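PDB 3VWA: cytoplasmic export protein 1 from Saccharomyces cerevisiae, which takes part in nuclear tRNA export, binding tRNA and probably collecting it from export receptors at the nuclear pore complex for delivery to the translation machinery. Local coordinates for residues 416-419 with 420-424; 433-436 with 437-441; 394-397 with 398-402; 374-377 with 378-382. All coordinates share one frame; numbering follows the deposited sequence.

Interaction 1: 416-419 with 420-424; sequences LNNE and LLRFL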
ATOM      1  N   LEU A 416      23.003  17.812 -11.029  1.00 38.11           N
ATOM      2  CA  LEU A 416      22.143  18.594 -11.907  1.00 35.79           C
ATOM      3  C   LEU A 416      22.906  19.541 -12.858  1.00 38.91           C
ATOM      4  O   LEU A 416      22.639  19.604 -14.078  1.00 34.88           O
ATOM      5  CB  LEU A 416      21.215  19.403 -11.006  1.00 35.51           C
ATOM      6  CG  LEU A 416      19.948  20.012 -11.560  1.00 34.57           C
ATOM      7  CD1 LEU A 416      19.021  18.913 -12.027  1.00 30.03           C
ATOM      8  CD2 LEU A 416      19.297  20.832 -10.457  1.00 33.19           C
ATOM      9  N   ASN A 417      23.864  20.256 -12.276  1.00 36.09           N
ATOM     10  CA  ASN A 417      24.429  21.445 -12.858  1.00 41.85           C
ATOM     11  C   ASN A 417      25.729  21.178 -13.533  1.00 42.08           C
ATOM     12  O   ASN A 417      26.228  22.022 -14.241  1.00 40.09           O
ATOM     13  CB  ASN A 417      24.665  22.468 -11.748  1.00 45.59           C
ATOM     14  CG  ASN A 417      23.376  22.831 -11.042  1.00 47.00           C
ATOM     15  OD1 ASN A 417      22.446  23.333 -11.669  1.00 45.13           O
ATOM     16  ND2 ASN A 417      23.291  22.526  -9.745  1.00 50.55           N
ATOM     17  N   ASN A 418      26.278  19.996 -13.303  1.00 40.88           N
ATOM     18  CA  ASN A 418      27.536  19.639 -13.884  1.00 40.99           C
ATOM     19  C   ASN A 418      27.304  18.473 -14.803  1.00 37.38           C
ATOM     20  O   ASN A 418      27.496  18.587 -15.994  1.00 42.02           O
ATOM     21  CB  ASN A 418      28.552  19.294 -12.771  1.00 43.35           C
ATOM     22  CG  ASN A 418      29.961  19.045 -13.298  1.00 42.74           C
ATOM     23  OD1 ASN A 418      30.167  18.291 -14.250  1.00 46.70           O
ATOM     24  ND2 ASN A 418      30.942  19.652 -12.648  1.00 40.16           N
ATOM     25  N   GLU A 419      26.851  17.362 -14.251  1.00 41.99           N
ATOM     26  CA  GLU A 419      26.802  16.124 -15.014  1.00 44.97           C
ATOM     27  C   GLU A 419      25.601  16.036 -15.968  1.00 38.05           C
ATOM     28  O   GLU A 419      25.774  15.559 -17.070  1.00 39.25           O
ATOM     29  CB  GLU A 419      26.906  14.840 -14.136  1.00 45.48           C
ATOM     30  CG  GLU A 419      27.450  14.962 -12.704  1.00 60.66           C
ATOM     31  CD  GLU A 419      28.951  14.719 -12.558  1.00 64.29           C
ATOM     32  OE1 GLU A 419      29.345  13.812 -11.779  1.00 64.10           O
ATOM     33  OE2 GLU A 419      29.746  15.442 -13.202  1.00 68.00           O
ATOM     34  N   LEU A 420      24.411  16.489 -15.557  1.00 37.45           N
ATOM     35  CA  LEU A 420      23.177  16.283 -16.372  1.00 36.83           C
ATOM     36  C   LEU A 420      23.304  16.755 -17.800  1.00 31.01           C
ATOM     37  O   LEU A 420      22.979  16.014 -18.756  1.00 26.90           O
ATOM     38  CB  LEU A 420      21.943  16.953 -15.755  1.00 37.51           C
ATOM     39  CG  LEU A 420      20.716  16.022 -15.769  1.00 40.99           C
ATOM     40  CD1 LEU A 420      19.375  16.727 -15.763  1.00 37.21           C
ATOM     41  CD2 LEU A 420      20.765  15.031 -16.905  1.00 37.36           C
ATOM     42  N   LEU A 421      23.750  17.990 -17.954  1.00 25.30           N
ATOM     43  CA  LEU A 421      23.902  18.537 -19.296  1.00 28.04           C
ATOM     44  C   LEU A 421      24.982  17.845 -20.148  1.00 29.30           C
ATOM     45  O   LEU A 421      24.883  17.907 -21.388  1.00 27.14           O
ATOM     46  CB  LEU A 421      24.196  20.029 -19.261  1.00 32.15           C
ATOM     47  CG  LEU A 421      23.082  20.881 -18.651  1.00 40.36           C
ATOM     48  CD1 LEU A 421      23.629  22.204 -18.135  1.00 37.06           C
ATOM     49  CD2 LEU A 421      22.011  21.063 -19.719  1.00 44.68           C
ATOM     50  N   ARG A 422      26.003  17.231 -19.516  1.00 28.26           N
ATOM     51  CA  ARG A 422      27.015  16.436 -20.286  1.00 31.09           C
ATOM     52  C   ARG A 422      26.351  15.227 -20.927  1.00 31.55           C
ATOM     53  O   ARG A 422      26.627  14.905 -22.086  1.00 34.93           O
ATOM     54  CB  ARG A 422      28.227  15.989 -19.434  1.00 32.09           C
ATOM     55  CG  ARG A 422      29.075  17.167 -18.907  1.00 33.36           C
ATOM     56  CD  ARG A 422      30.137  16.694 -17.902  1.00 34.18           C
ATOM     57  NE  ARG A 422      30.636  17.834 -17.107  1.00 38.59           N
ATOM     58  CZ  ARG A 422      31.733  18.555 -17.377  1.00 33.02           C
ATOM     59  NH1 ARG A 422      32.451  18.294 -18.436  1.00 29.34           N
ATOM     60  NH2 ARG A 422      32.102  19.561 -16.591  1.00 31.43           N
ATOM     61  N   PHE A 423      25.429  14.598 -20.194  1.00 30.30           N
ATOM     62  CA  PHE A 423      24.631  13.504 -20.748  1.00 32.85           C
ATOM     63  C   PHE A 423      23.747  14.007 -21.900  1.00 32.76           C
ATOM     64  O   PHE A 423      23.646  13.358 -22.947  1.00 37.47           O
ATOM     65  CB  PHE A 423      23.730  12.883 -19.667  1.00 33.34           C
ATOM     66  CG  PHE A 423      24.444  11.982 -18.687  1.00 31.79           C
ATOM     67  CD1 PHE A 423      24.726  12.433 -17.378  1.00 33.40           C
ATOM     68  CD2 PHE A 423      24.792  10.683 -19.043  1.00 30.65           C
ATOM     69  CE1 PHE A 423      25.372  11.621 -16.434  1.00 31.21           C
ATOM     70  CE2 PHE A 423      25.453   9.852 -18.120  1.00 34.49           C
ATOM     71  CZ  PHE A 423      25.750  10.314 -16.815  1.00 32.74           C
ATOM     72  N   LEU A 424      23.094  15.148 -21.693  1.00 28.50           N
ATOM     73  CA  LEU A 424      22.134  15.656 -22.679  1.00 28.31           C
ATOM     74  C   LEU A 424      22.831  16.116 -23.957  1.00 26.35           C
ATOM     75  O   LEU A 424      22.298  15.933 -25.030  1.00 29.73           O
ATOM     76  CB  LEU A 424      21.253  16.777 -22.095  1.00 26.22           C
ATOM     77  CG  LEU A 424      20.324  16.348 -20.941  1.00 28.28           C
ATOM     78  CD1 LEU A 424      19.844  17.526 -20.099  1.00 27.22           C
ATOM     79  CD2 LEU A 424      19.128  15.561 -21.476  1.00 25.24           C
TER
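L416 meets L420 one turn further along helix 413-427, the methyl CD1 of each leucine 4.3 Å from the other. Between the side chains the contact is loose and apolar, as suits two buried leucines on the face turned to neighbouring helices; V408 also touches L416, while L420 packs on I404 and I446. N418 carries the polar part. Its CG stands anti to the backbone N (chi1 -174°), which sends the amide along the helix to R422. There OD1 takes the N-H of NE at 2.9 Å, the donor tilted 29° from the amide carbonyl plane, and NH2 of R422 adds a weak bond of 3.3 Å to the same oxygen. A further weak bond joins NE to the backbone O of N418, so one arginine nitrogen serves both oxygens of the asparagine. Helix 413-427 belongs to the alpha-helical HEAT-repeat part of the protein, and the first HEAT repeat ends within it, at E419; the backbone here makes a wider pi-type turn over 416-419. At E419 the backbone O accepts the N-H of F423 at 3.3 Å, nearly along the C=O axis, and a weak bond from R422 N. The F423 ring approaches the same turn obliquely, its CD1 3.3 Å from E419 O, while I386 and L389 give this aromatic apolar neighbours. The carboxylate of E419 lies near the R422 guanidinium without touching it, OE2 being 4.7 Å from NE.

Interaction 2: 433-436 with 437-441; sequences VEIR and TWTVI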
ATOM      1  N   VAL A 433      16.557   9.620 -34.040  1.00 29.38           N
ATOM      2  CA  VAL A 433      15.985  10.945 -34.267  1.00 34.18           C
ATOM      3  C   VAL A 433      15.024  11.316 -33.140  1.00 32.39           C
ATOM      4  O   VAL A 433      14.922  12.492 -32.722  1.00 35.19           O
ATOM      5  CB  VAL A 433      15.298  11.060 -35.660  1.00 35.19           C
ATOM      6  CG1 VAL A 433      14.078  10.142 -35.755  1.00 36.45           C
ATOM      7  CG2 VAL A 433      14.882  12.505 -35.960  1.00 32.41           C
ATOM      8  N   GLU A 434      14.325  10.307 -32.635  1.00 30.42           N
ATOM      9  CA  GLU A 434      13.359  10.531 -31.579  1.00 29.08           C
ATOM     10  C   GLU A 434      14.058  11.086 -30.276  1.00 27.70           C
ATOM     11  O   GLU A 434      13.581  12.037 -29.647  1.00 28.80           O
ATOM     12  CB  GLU A 434      12.518   9.277 -31.405  1.00 30.17           C
ATOM     13  CG  GLU A 434      11.206   9.455 -30.656  1.00 38.26           C
ATOM     14  CD  GLU A 434      10.218  10.374 -31.366  1.00 44.04           C
ATOM     15  OE1 GLU A 434      10.288  10.492 -32.618  1.00 50.80           O
ATOM     16  OE2 GLU A 434       9.366  10.976 -30.674  1.00 43.93           O
ATOM     17  N   ILE A 435      15.229  10.554 -29.976  1.00 25.54           N
ATOM     18  CA  ILE A 435      16.014  10.930 -28.834  1.00 25.07           C
ATOM     19  C   ILE A 435      16.575  12.304 -29.036  1.00 24.81           C
ATOM     20  O   ILE A 435      16.555  13.107 -28.102  1.00 25.81           O
ATOM     21  CB  ILE A 435      17.150   9.901 -28.551  1.00 25.39           C
ATOM     22  CG1 ILE A 435      16.543   8.568 -28.109  1.00 26.13           C
ATOM     23  CG2 ILE A 435      18.121  10.419 -27.471  1.00 24.57           C
ATOM     24  CD1 ILE A 435      17.562   7.444 -27.858  1.00 22.05           C
ATOM     25  N   ARG A 436      17.081  12.585 -30.242  1.00 25.09           N
ATOM     26  CA  ARG A 436      17.483  13.969 -30.600  1.00 24.03           C
ATOM     27  C   ARG A 436      16.397  15.024 -30.436  1.00 24.12           C
ATOM     28  O   ARG A 436      16.674  16.108 -29.878  1.00 21.47           O
ATOM     29  CB  ARG A 436      18.172  14.071 -31.978  1.00 23.05           C
ATOM     30  CG  ARG A 436      19.376  13.071 -32.078  1.00 23.05           C
ATOM     31  CD  ARG A 436      20.368  13.403 -33.158  1.00 24.04           C
ATOM     32  NE  ARG A 436      19.726  13.572 -34.478  1.00 30.80           N
ATOM     33  CZ  ARG A 436      19.379  12.590 -35.312  1.00 31.03           C
ATOM     34  NH1 ARG A 436      18.827  12.918 -36.483  1.00 32.53           N
ATOM     35  NH2 ARG A 436      19.590  11.300 -35.001  1.00 28.90           N
ATOM     36  N   THR A 437      15.194  14.707 -30.920  1.00 25.91           N
ATOM     37  CA  THR A 437      14.007  15.568 -30.838  1.00 25.67           C
ATOM     38  C   THR A 437      13.682  15.838 -29.355  1.00 28.37           C
ATOM     39  O   THR A 437      13.563  17.010 -28.928  1.00 28.08           O
ATOM     40  CB  THR A 437      12.806  14.919 -31.592  1.00 26.56           C
ATOM     41  OG1 THR A 437      13.195  14.613 -32.945  1.00 26.45           O
ATOM     42  CG2 THR A 437      11.556  15.841 -31.651  1.00 27.49           C
ATOM     43  N   TRP A 438      13.583  14.773 -28.558  1.00 27.30           N
ATOM     44  CA  TRP A 438      13.196  14.902 -27.157  1.00 24.92           C
ATOM     45  C   TRP A 438      14.281  15.575 -26.323  1.00 27.76           C
ATOM     46  O   TRP A 438      13.954  16.296 -25.375  1.00 27.12           O
ATOM     47  CB  TRP A 438      12.782  13.561 -26.541  1.00 30.28           C
ATOM     48  CG  TRP A 438      11.329  13.263 -26.753  1.00 33.93           C
ATOM     49  CD1 TRP A 438      10.761  12.518 -27.778  1.00 36.52           C
ATOM     50  CD2 TRP A 438      10.202  13.776 -25.992  1.00 38.39           C
ATOM     51  NE1 TRP A 438       9.394  12.503 -27.683  1.00 37.41           N
ATOM     52  CE2 TRP A 438       8.991  13.257 -26.650  1.00 41.38           C
ATOM     53  CE3 TRP A 438      10.064  14.621 -24.895  1.00 39.69           C
ATOM     54  CZ2 TRP A 438       7.724  13.540 -26.177  1.00 42.11           C
ATOM     55  CZ3 TRP A 438       8.772  14.911 -24.438  1.00 42.40           C
ATOM     56  CH2 TRP A 438       7.636  14.390 -25.066  1.00 41.93           C
ATOM     57  N   THR A 439      15.557  15.354 -26.648  1.00 22.77           N
ATOM     58  CA  THR A 439      16.614  16.000 -25.881  1.00 24.92           C
ATOM     59  C   THR A 439      16.484  17.519 -25.801  1.00 27.01           C
ATOM     60  O   THR A 439      16.683  18.106 -24.734  1.00 25.34           O
ATOM     61  CB  THR A 439      18.036  15.672 -26.417  1.00 22.73           C
ATOM     62  OG1 THR A 439      18.246  14.255 -26.345  1.00 24.63           O
ATOM     63  CG2 THR A 439      19.128  16.385 -25.554  1.00 22.27           C
ATOM     64  N   VAL A 440      16.159  18.153 -26.924  1.00 27.05           N
ATOM     65  CA  VAL A 440      16.036  19.611 -26.913  1.00 30.71           C
ATOM     66  C   VAL A 440      14.814  20.121 -26.078  1.00 29.32           C
ATOM     67  O   VAL A 440      14.869  21.202 -25.443  1.00 27.90           O
ATOM     68  CB  VAL A 440      16.168  20.228 -28.366  1.00 31.89           C
ATOM     69  CG1 VAL A 440      14.978  19.907 -29.256  1.00 28.10           C
ATOM     70  CG2 VAL A 440      16.372  21.731 -28.319  1.00 30.90           C
ATOM     71  N   ILE A 441      13.749  19.328 -26.095  1.00 30.19           N
ATOM     72  CA  ILE A 441      12.528  19.524 -25.276  1.00 31.49           C
ATOM     73  C   ILE A 441      12.935  19.421 -23.820  1.00 29.18           C
ATOM     74  O   ILE A 441      12.702  20.350 -23.056  1.00 29.88           O
ATOM     75  CB  ILE A 441      11.427  18.488 -25.637  1.00 29.57           C
ATOM     76  CG1 ILE A 441      11.115  18.543 -27.133  1.00 35.76           C
ATOM     77  CG2 ILE A 441      10.129  18.732 -24.882  1.00 34.63           C
ATOM     78  CD1 ILE A 441      10.435  19.829 -27.586  1.00 39.12           C
TER
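The indole of W438 has E434 at its edge: the backbone O of E434 lies in the ring plane, and OE2 comes close to that plane 3.4 Å from NE1, a weak hydrogen bond. The carboxylate is turned 58° against the ring, and its other oxygen, OE1, forms a salt bridge with K475. The second flat group, the R436 guanidinium, has CA of V433 3.6 Å above one face, offset toward the rim, while D471 and the backbone O of D430 hold its nitrogens. This is the first part of helix 433-446, packed between helices 394-407 and 474-487 in the HEAT-repeat array. Two threonines turn back onto the preceding turn. In each, OG1 is anti to the carbonyl carbon (chi1 -55° in T437), which brings the hydroxyl over the C=O four residues earlier. T437 OG1 donates to V433 O at 2.7 Å, from the face opposite to that used by T437 N. A valine here has no hydroxyl, and V433 O would probably be left with the amide of the same residue as its one donor from this turn, the approach from its other face gone. T439 OG1 likewise reaches I435 O at 2.7 Å and also bonds T427 OG1; its small branched side chain suits a buried helix face where a hydroxyl needs polar partners close by.

Interaction 3: 394-397 with 398-402; sequences ATLR and LQTLK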
ATOM      1  N   ALA A 394      17.384   1.775 -27.990  1.00 38.75           N
ATOM      2  CA  ALA A 394      17.038   3.183 -28.150  1.00 32.99           C
ATOM      3  C   ALA A 394      15.785   3.516 -27.371  1.00 35.37           C
ATOM      4  O   ALA A 394      15.594   4.656 -26.894  1.00 37.60           O
ATOM      5  CB  ALA A 394      16.854   3.519 -29.620  1.00 29.86           C
ATOM      6  N   THR A 395      14.939   2.516 -27.182  1.00 35.76           N
ATOM      7  CA  THR A 395      13.690   2.744 -26.432  1.00 33.04           C
ATOM      8  C   THR A 395      13.963   2.898 -24.917  1.00 29.70           C
ATOM      9  O   THR A 395      13.293   3.728 -24.222  1.00 24.79           O
ATOM     10  CB  THR A 395      12.616   1.689 -26.775  1.00 31.50           C
ATOM     11  OG1 THR A 395      13.190   0.400 -26.571  1.00 40.87           O
ATOM     12  CG2 THR A 395      12.266   1.762 -28.224  1.00 27.59           C
ATOM     13  N   LEU A 396      14.952   2.163 -24.389  1.00 30.62           N
ATOM     14  CA  LEU A 396      15.318   2.407 -22.984  1.00 29.85           C
ATOM     15  C   LEU A 396      15.947   3.811 -22.853  1.00 29.68           C
ATOM     16  O   LEU A 396      15.628   4.561 -21.911  1.00 31.24           O
ATOM     17  CB  LEU A 396      16.263   1.352 -22.412  1.00 31.18           C
ATOM     18  CG  LEU A 396      16.005   0.801 -21.001  1.00 37.42           C
ATOM     19  CD1 LEU A 396      17.284   0.531 -20.228  1.00 41.09           C
ATOM     20  CD2 LEU A 396      15.058   1.652 -20.166  1.00 40.44           C
ATOM     21  N   ARG A 397      16.826   4.170 -23.788  1.00 27.87           N
ATOM     22  CA  ARG A 397      17.413   5.537 -23.774  1.00 28.38           C
ATOM     23  C   ARG A 397      16.358   6.619 -23.861  1.00 25.69           C
ATOM     24  O   ARG A 397      16.364   7.534 -23.033  1.00 27.51           O
ATOM     25  CB  ARG A 397      18.410   5.740 -24.905  1.00 29.86           C
ATOM     26  CG  ARG A 397      19.444   4.655 -24.966  1.00 29.49           C
ATOM     27  CD  ARG A 397      20.675   5.123 -25.723  1.00 28.39           C
ATOM     28  NE  ARG A 397      20.438   5.522 -27.118  1.00 25.29           N
ATOM     29  CZ  ARG A 397      20.407   4.668 -28.152  1.00 30.97           C
ATOM     30  NH1 ARG A 397      20.533   3.348 -27.964  1.00 30.35           N
ATOM     31  NH2 ARG A 397      20.239   5.105 -29.387  1.00 27.72           N
ATOM     32  N   LEU A 398      15.447   6.519 -24.827  1.00 25.08           N
ATOM     33  CA  LEU A 398      14.334   7.482 -24.916  1.00 26.46           C
ATOM     34  C   LEU A 398      13.519   7.530 -23.625  1.00 26.60           C
ATOM     35  O   LEU A 398      13.305   8.578 -23.069  1.00 25.55           O
ATOM     36  CB  LEU A 398      13.393   7.184 -26.086  1.00 25.89           C
ATOM     37  CG  LEU A 398      12.240   8.193 -26.347  1.00 26.23           C
ATOM     38  CD1 LEU A 398      12.767   9.573 -26.685  1.00 23.49           C
ATOM     39  CD2 LEU A 398      11.278   7.694 -27.454  1.00 24.81           C
ATOM     40  N   GLN A 399      13.074   6.389 -23.119  1.00 31.46           N
ATOM     41  CA  GLN A 399      12.288   6.481 -21.891  1.00 28.52           C
ATOM     42  C   GLN A 399      13.072   7.058 -20.731  1.00 26.77           C
ATOM     43  O   GLN A 399      12.488   7.788 -19.924  1.00 27.11           O
ATOM     44  CB  GLN A 399      11.622   5.174 -21.483  1.00 28.80           C
ATOM     45  CG  GLN A 399      10.576   4.695 -22.477  1.00 34.23           C
ATOM     46  CD  GLN A 399       9.490   5.728 -22.732  1.00 35.21           C
ATOM     47  OE1 GLN A 399       9.457   6.298 -23.783  1.00 36.11           O
ATOM     48  NE2 GLN A 399       8.607   5.966 -21.759  1.00 33.29           N
ATOM     49  N   THR A 400      14.355   6.703 -20.591  1.00 26.07           N
ATOM     50  CA  THR A 400      15.134   7.292 -19.508  1.00 25.41           C
ATOM     51  C   THR A 400      15.068   8.809 -19.733  1.00 27.94           C
ATOM     52  O   THR A 400      14.759   9.558 -18.838  1.00 34.65           O
ATOM     53  CB  THR A 400      16.595   6.796 -19.494  1.00 24.07           C
ATOM     54  OG1 THR A 400      16.648   5.354 -19.481  1.00 23.56           O
ATOM     55  CG2 THR A 400      17.323   7.305 -18.286  1.00 23.47           C
ATOM     56  N   LEU A 401      15.324   9.239 -20.960  1.00 30.57           N
ATOM     57  CA  LEU A 401      15.334  10.638 -21.287  1.00 30.42           C
ATOM     58  C   LEU A 401      14.070  11.356 -20.862  1.00 28.87           C
ATOM     59  O   LEU A 401      14.139  12.357 -20.145  1.00 29.09           O
ATOM     60  CB  LEU A 401      15.654  10.848 -22.758  1.00 28.48           C
ATOM     61  CG  LEU A 401      15.540  12.277 -23.315  1.00 29.87           C
ATOM     62  CD1 LEU A 401      16.475  13.290 -22.620  1.00 28.04           C
ATOM     63  CD2 LEU A 401      15.858  12.149 -24.793  1.00 27.86           C
ATOM     64  N   LYS A 402      12.930  10.818 -21.237  1.00 28.94           N
ATOM     65  CA  LYS A 402      11.632  11.436 -20.929  1.00 29.34           C
ATOM     66  C   LYS A 402      11.280  11.420 -19.432  1.00 30.63           C
ATOM     67  O   LYS A 402      10.247  11.958 -18.998  1.00 28.99           O
ATOM     68  CB  LYS A 402      10.524  10.634 -21.600  1.00 30.89           C
ATOM     69  CG  LYS A 402      10.465  10.686 -23.110  1.00 37.91           C
ATOM     70  CD  LYS A 402       9.083  10.204 -23.530  1.00 38.19           C
ATOM     71  CE  LYS A 402       8.941  10.154 -25.051  1.00 42.78           C
ATOM     72  NZ  LYS A 402       7.520   9.938 -25.468  1.00 41.38           N
TER
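L396 O is gripped by two donors of one residue, T400: the backbone N and the hydroxyl OG1, each 2.8 Å away. They come from opposite faces of the carbonyl plane, OG1 standing 41° out of it. The hydroxyl gets there because OG1 is anti to the carbonyl carbon (chi1 -54°), beside its own backbone N. A valine in its place would probably leave L396 O with the amide donor alone on this turn. The L396 side chain runs at a slant across that of T400, its CD2 4.1 Å from OG1; its other packing, on L362 and R358, suits a buried leucine. The regular turn bonds continue on either side, L398 N to A394 O and L401 N to R397 O. R397 folds back at chi3 (-60°), laying one face of its guanidinium over A394 CA, 3.5 Å from the plane. The charge is met by D430 through NH2, and D391 O takes a hydrogen bond from NH1. Both segments lie in the first HEAT repeat of the protein. With the hydroxyl bonded to a main-chain oxygen and the arginine to D430 and D391, both buried polar groups have partners.

Interaction 4: 374-377 with 378-382; sequences KSEI and SSRIY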
ATOM      1  N   LYS A 374      14.439  11.819  -1.246  1.00 35.56           N
ATOM      2  CA  LYS A 374      15.292  12.531  -2.212  1.00 34.17           C
ATOM      3  C   LYS A 374      16.784  12.204  -2.113  1.00 35.36           C
ATOM      4  O   LYS A 374      17.452  11.938  -3.136  1.00 34.56           O
ATOM      5  CB  LYS A 374      15.000  14.048  -2.142  1.00 39.70           C
ATOM      6  CG  LYS A 374      13.508  14.335  -2.406  1.00 45.26           C
ATOM      7  CD  LYS A 374      13.141  15.814  -2.524  1.00 47.41           C
ATOM      8  CE  LYS A 374      11.826  16.006  -3.291  1.00 50.93           C
ATOM      9  NZ  LYS A 374      11.462  17.433  -3.561  1.00 48.78           N
ATOM     10  N   SER A 375      17.300  12.151  -0.896  1.00 36.12           N
ATOM     11  CA  SER A 375      18.691  11.764  -0.691  1.00 41.57           C
ATOM     12  C   SER A 375      18.940  10.331  -1.139  1.00 41.50           C
ATOM     13  O   SER A 375      19.976  10.024  -1.740  1.00 37.28           O
ATOM     14  CB  SER A 375      19.133  12.005   0.775  1.00 46.37           C
ATOM     15  OG  SER A 375      19.143  10.798   1.548  1.00 52.24           O
ATOM     16  N   GLU A 376      17.991   9.439  -0.869  1.00 43.59           N
ATOM     17  CA  GLU A 376      18.117   8.046  -1.334  1.00 38.80           C
ATOM     18  C   GLU A 376      18.013   7.971  -2.868  1.00 36.08           C
ATOM     19  O   GLU A 376      18.778   7.257  -3.551  1.00 31.77           O
ATOM     20  CB  GLU A 376      17.000   7.197  -0.724  1.00 43.91           C
ATOM     21  CG  GLU A 376      17.125   6.939   0.767  1.00 47.13           C
ATOM     22  CD  GLU A 376      16.294   5.738   1.187  1.00 50.93           C
ATOM     23  OE1 GLU A 376      15.049   5.895   1.288  1.00 50.23           O
ATOM     24  OE2 GLU A 376      16.885   4.639   1.392  1.00 49.37           O
ATOM     25  N   ILE A 377      17.074   8.725  -3.428  1.00 34.69           N
ATOM     26  CA  ILE A 377      16.953   8.727  -4.889  1.00 34.61           C
ATOM     27  C   ILE A 377      18.240   9.196  -5.585  1.00 33.45           C
ATOM     28  O   ILE A 377      18.756   8.560  -6.530  1.00 31.96           O
ATOM     29  CB  ILE A 377      15.757   9.557  -5.362  1.00 33.46           C
ATOM     30  CG1 ILE A 377      14.485   8.732  -5.217  1.00 36.46           C
ATOM     31  CG2 ILE A 377      15.910   9.875  -6.841  1.00 28.76           C
ATOM     32  CD1 ILE A 377      13.374   9.521  -4.602  1.00 42.38           C
ATOM     33  N   SER A 378      18.762  10.299  -5.083  1.00 33.77           N
ATOM     34  CA  SER A 378      19.928  10.920  -5.649  1.00 33.82           C
ATOM     35  C   SER A 378      21.137  10.027  -5.393  1.00 35.90           C
ATOM     36  O   SER A 378      21.967   9.775  -6.270  1.00 35.53           O
ATOM     37  CB  SER A 378      20.086  12.285  -5.011  1.00 30.72           C
ATOM     38  OG  SER A 378      21.453  12.645  -4.978  1.00 33.37           O
ATOM     39  N   SER A 379      21.179   9.498  -4.187  1.00 36.34           N
ATOM     40  CA  SER A 379      22.337   8.777  -3.715  1.00 41.36           C
ATOM     41  C   SER A 379      22.411   7.365  -4.271  1.00 43.26           C
ATOM     42  O   SER A 379      23.460   6.948  -4.741  1.00 39.72           O
ATOM     43  CB  SER A 379      22.330   8.746  -2.186  1.00 44.85           C
ATOM     44  OG  SER A 379      23.335   7.894  -1.721  1.00 55.86           O
ATOM     45  N   ARG A 380      21.288   6.646  -4.251  1.00 39.53           N
ATOM     46  CA  ARG A 380      21.309   5.237  -4.601  1.00 38.73           C
ATOM     47  C   ARG A 380      20.615   4.901  -5.935  1.00 36.27           C
ATOM     48  O   ARG A 380      20.873   3.850  -6.493  1.00 34.71           O
ATOM     49  CB  ARG A 380      20.657   4.414  -3.473  1.00 39.10           C
ATOM     50  CG  ARG A 380      20.951   4.904  -2.060  1.00 37.03           C
ATOM     51  CD  ARG A 380      20.216   4.072  -0.993  1.00 41.43           C
ATOM     52  NE  ARG A 380      20.645   2.656  -1.009  1.00 40.58           N
ATOM     53  CZ  ARG A 380      19.979   1.620  -0.488  1.00 42.20           C
ATOM     54  NH1 ARG A 380      18.810   1.784   0.157  1.00 38.84           N
ATOM     55  NH2 ARG A 380      20.489   0.396  -0.630  1.00 37.08           N
ATOM     56  N   ILE A 381      19.740   5.778  -6.437  1.00 34.38           N
ATOM     57  CA  ILE A 381      18.910   5.441  -7.591  1.00 32.59           C
ATOM     58  C   ILE A 381      19.392   6.093  -8.874  1.00 33.69           C
ATOM     59  O   ILE A 381      19.532   5.411  -9.885  1.00 32.06           O
ATOM     60  CB  ILE A 381      17.422   5.758  -7.358  1.00 33.14           C
ATOM     61  CG1 ILE A 381      16.923   5.050  -6.084  1.00 30.34           C
ATOM     62  CG2 ILE A 381      16.573   5.447  -8.612  1.00 33.41           C
ATOM     63  CD1 ILE A 381      16.991   3.542  -6.120  1.00 30.04           C
ATOM     64  N   TYR A 382      19.673   7.400  -8.820  1.00 29.42           N
ATOM     65  CA  TYR A 382      20.016   8.161 -10.002  1.00 28.42           C
ATOM     66  C   TYR A 382      21.210   7.607 -10.766  1.00 30.86           C
ATOM     67  O   TYR A 382      21.145   7.481 -11.978  1.00 30.43           O
ATOM     68  CB  TYR A 382      20.293   9.636  -9.634  1.00 26.35           C
ATOM     69  CG  TYR A 382      20.639  10.502 -10.815  1.00 27.29           C
ATOM     70  CD1 TYR A 382      19.649  10.841 -11.716  1.00 29.25           C
ATOM     71  CD2 TYR A 382      21.944  10.968 -11.052  1.00 27.99           C
ATOM     72  CE1 TYR A 382      19.904  11.617 -12.812  1.00 26.72           C
ATOM     73  CE2 TYR A 382      22.208  11.769 -12.169  1.00 29.09           C
ATOM     74  CZ  TYR A 382      21.142  12.090 -13.034  1.00 29.78           C
ATOM     75  OH  TYR A 382      21.221  12.872 -14.165  1.00 30.75           O
TER
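E376 and R380, one turn apart on helix 374-387, lie side by side and point the same way. OE2 of E376 sits in plane at the edge of the guanidinium, 3.7 Å from NH1 of R380, a long salt bridge with the two planes 24° apart. Chi3 of R380 (62°) bends an otherwise extended chain toward that oxygen. The backbone adds a shorter link, R380 N to E376 O at 2.7 Å, and CG of R380 lies 3.5 Å from E376 O. On the buried side, I377 CG2 meets I381 CB at 4.4 Å, branched apolar chains suiting a face turned to other helices. I377 O receives two amides: Y382 N at 2.7 Å, nearly in line with the C=O, and I381 N at 3.0 Å, well above the carbonyl plane. The bond from Y382, five residues on, goes with the wider pi-type turn at 378-381. Helix 374-387 is part of the HEAT-repeat region, and the first HEAT repeat begins within it, at I381.

The charged pair has stronger partners beyond the helix. D344 makes a salt bridge with NH1 of R380, and N343 donates to OE2 of E376, so the first turn of helix 342-351 probably sets where both groups lie. S378, small enough for a buried position, bonds Q415 through OG. Helix 374-387 thus touches helix 342-351 through R380 and I381, and helix 413-427 where Y382 packs on Q415.

How the interactions relate
Along the chain the order is interaction 4, 3, 1 and 2, each within a single helix of the HEAT-repeat region. None closes a long loop, and none nests in or crosses another; they follow in series. Helix 374-387 (interaction 4) reaches helix 413-427 (interaction 1) where Y382 OH lies 3.5 Å from L420 CD2, a direct contact that skips the helix next in sequence. That helix, 394-407 (interaction 3), packs on interaction 1 through L401 and L424, and on interaction 2 through R397 with I435 and K402 with W438. Interactions 1 and 2 meet at L424 and T439. Interactions 2 and 4 do not touch, their nearest atoms being about 12 Å apart.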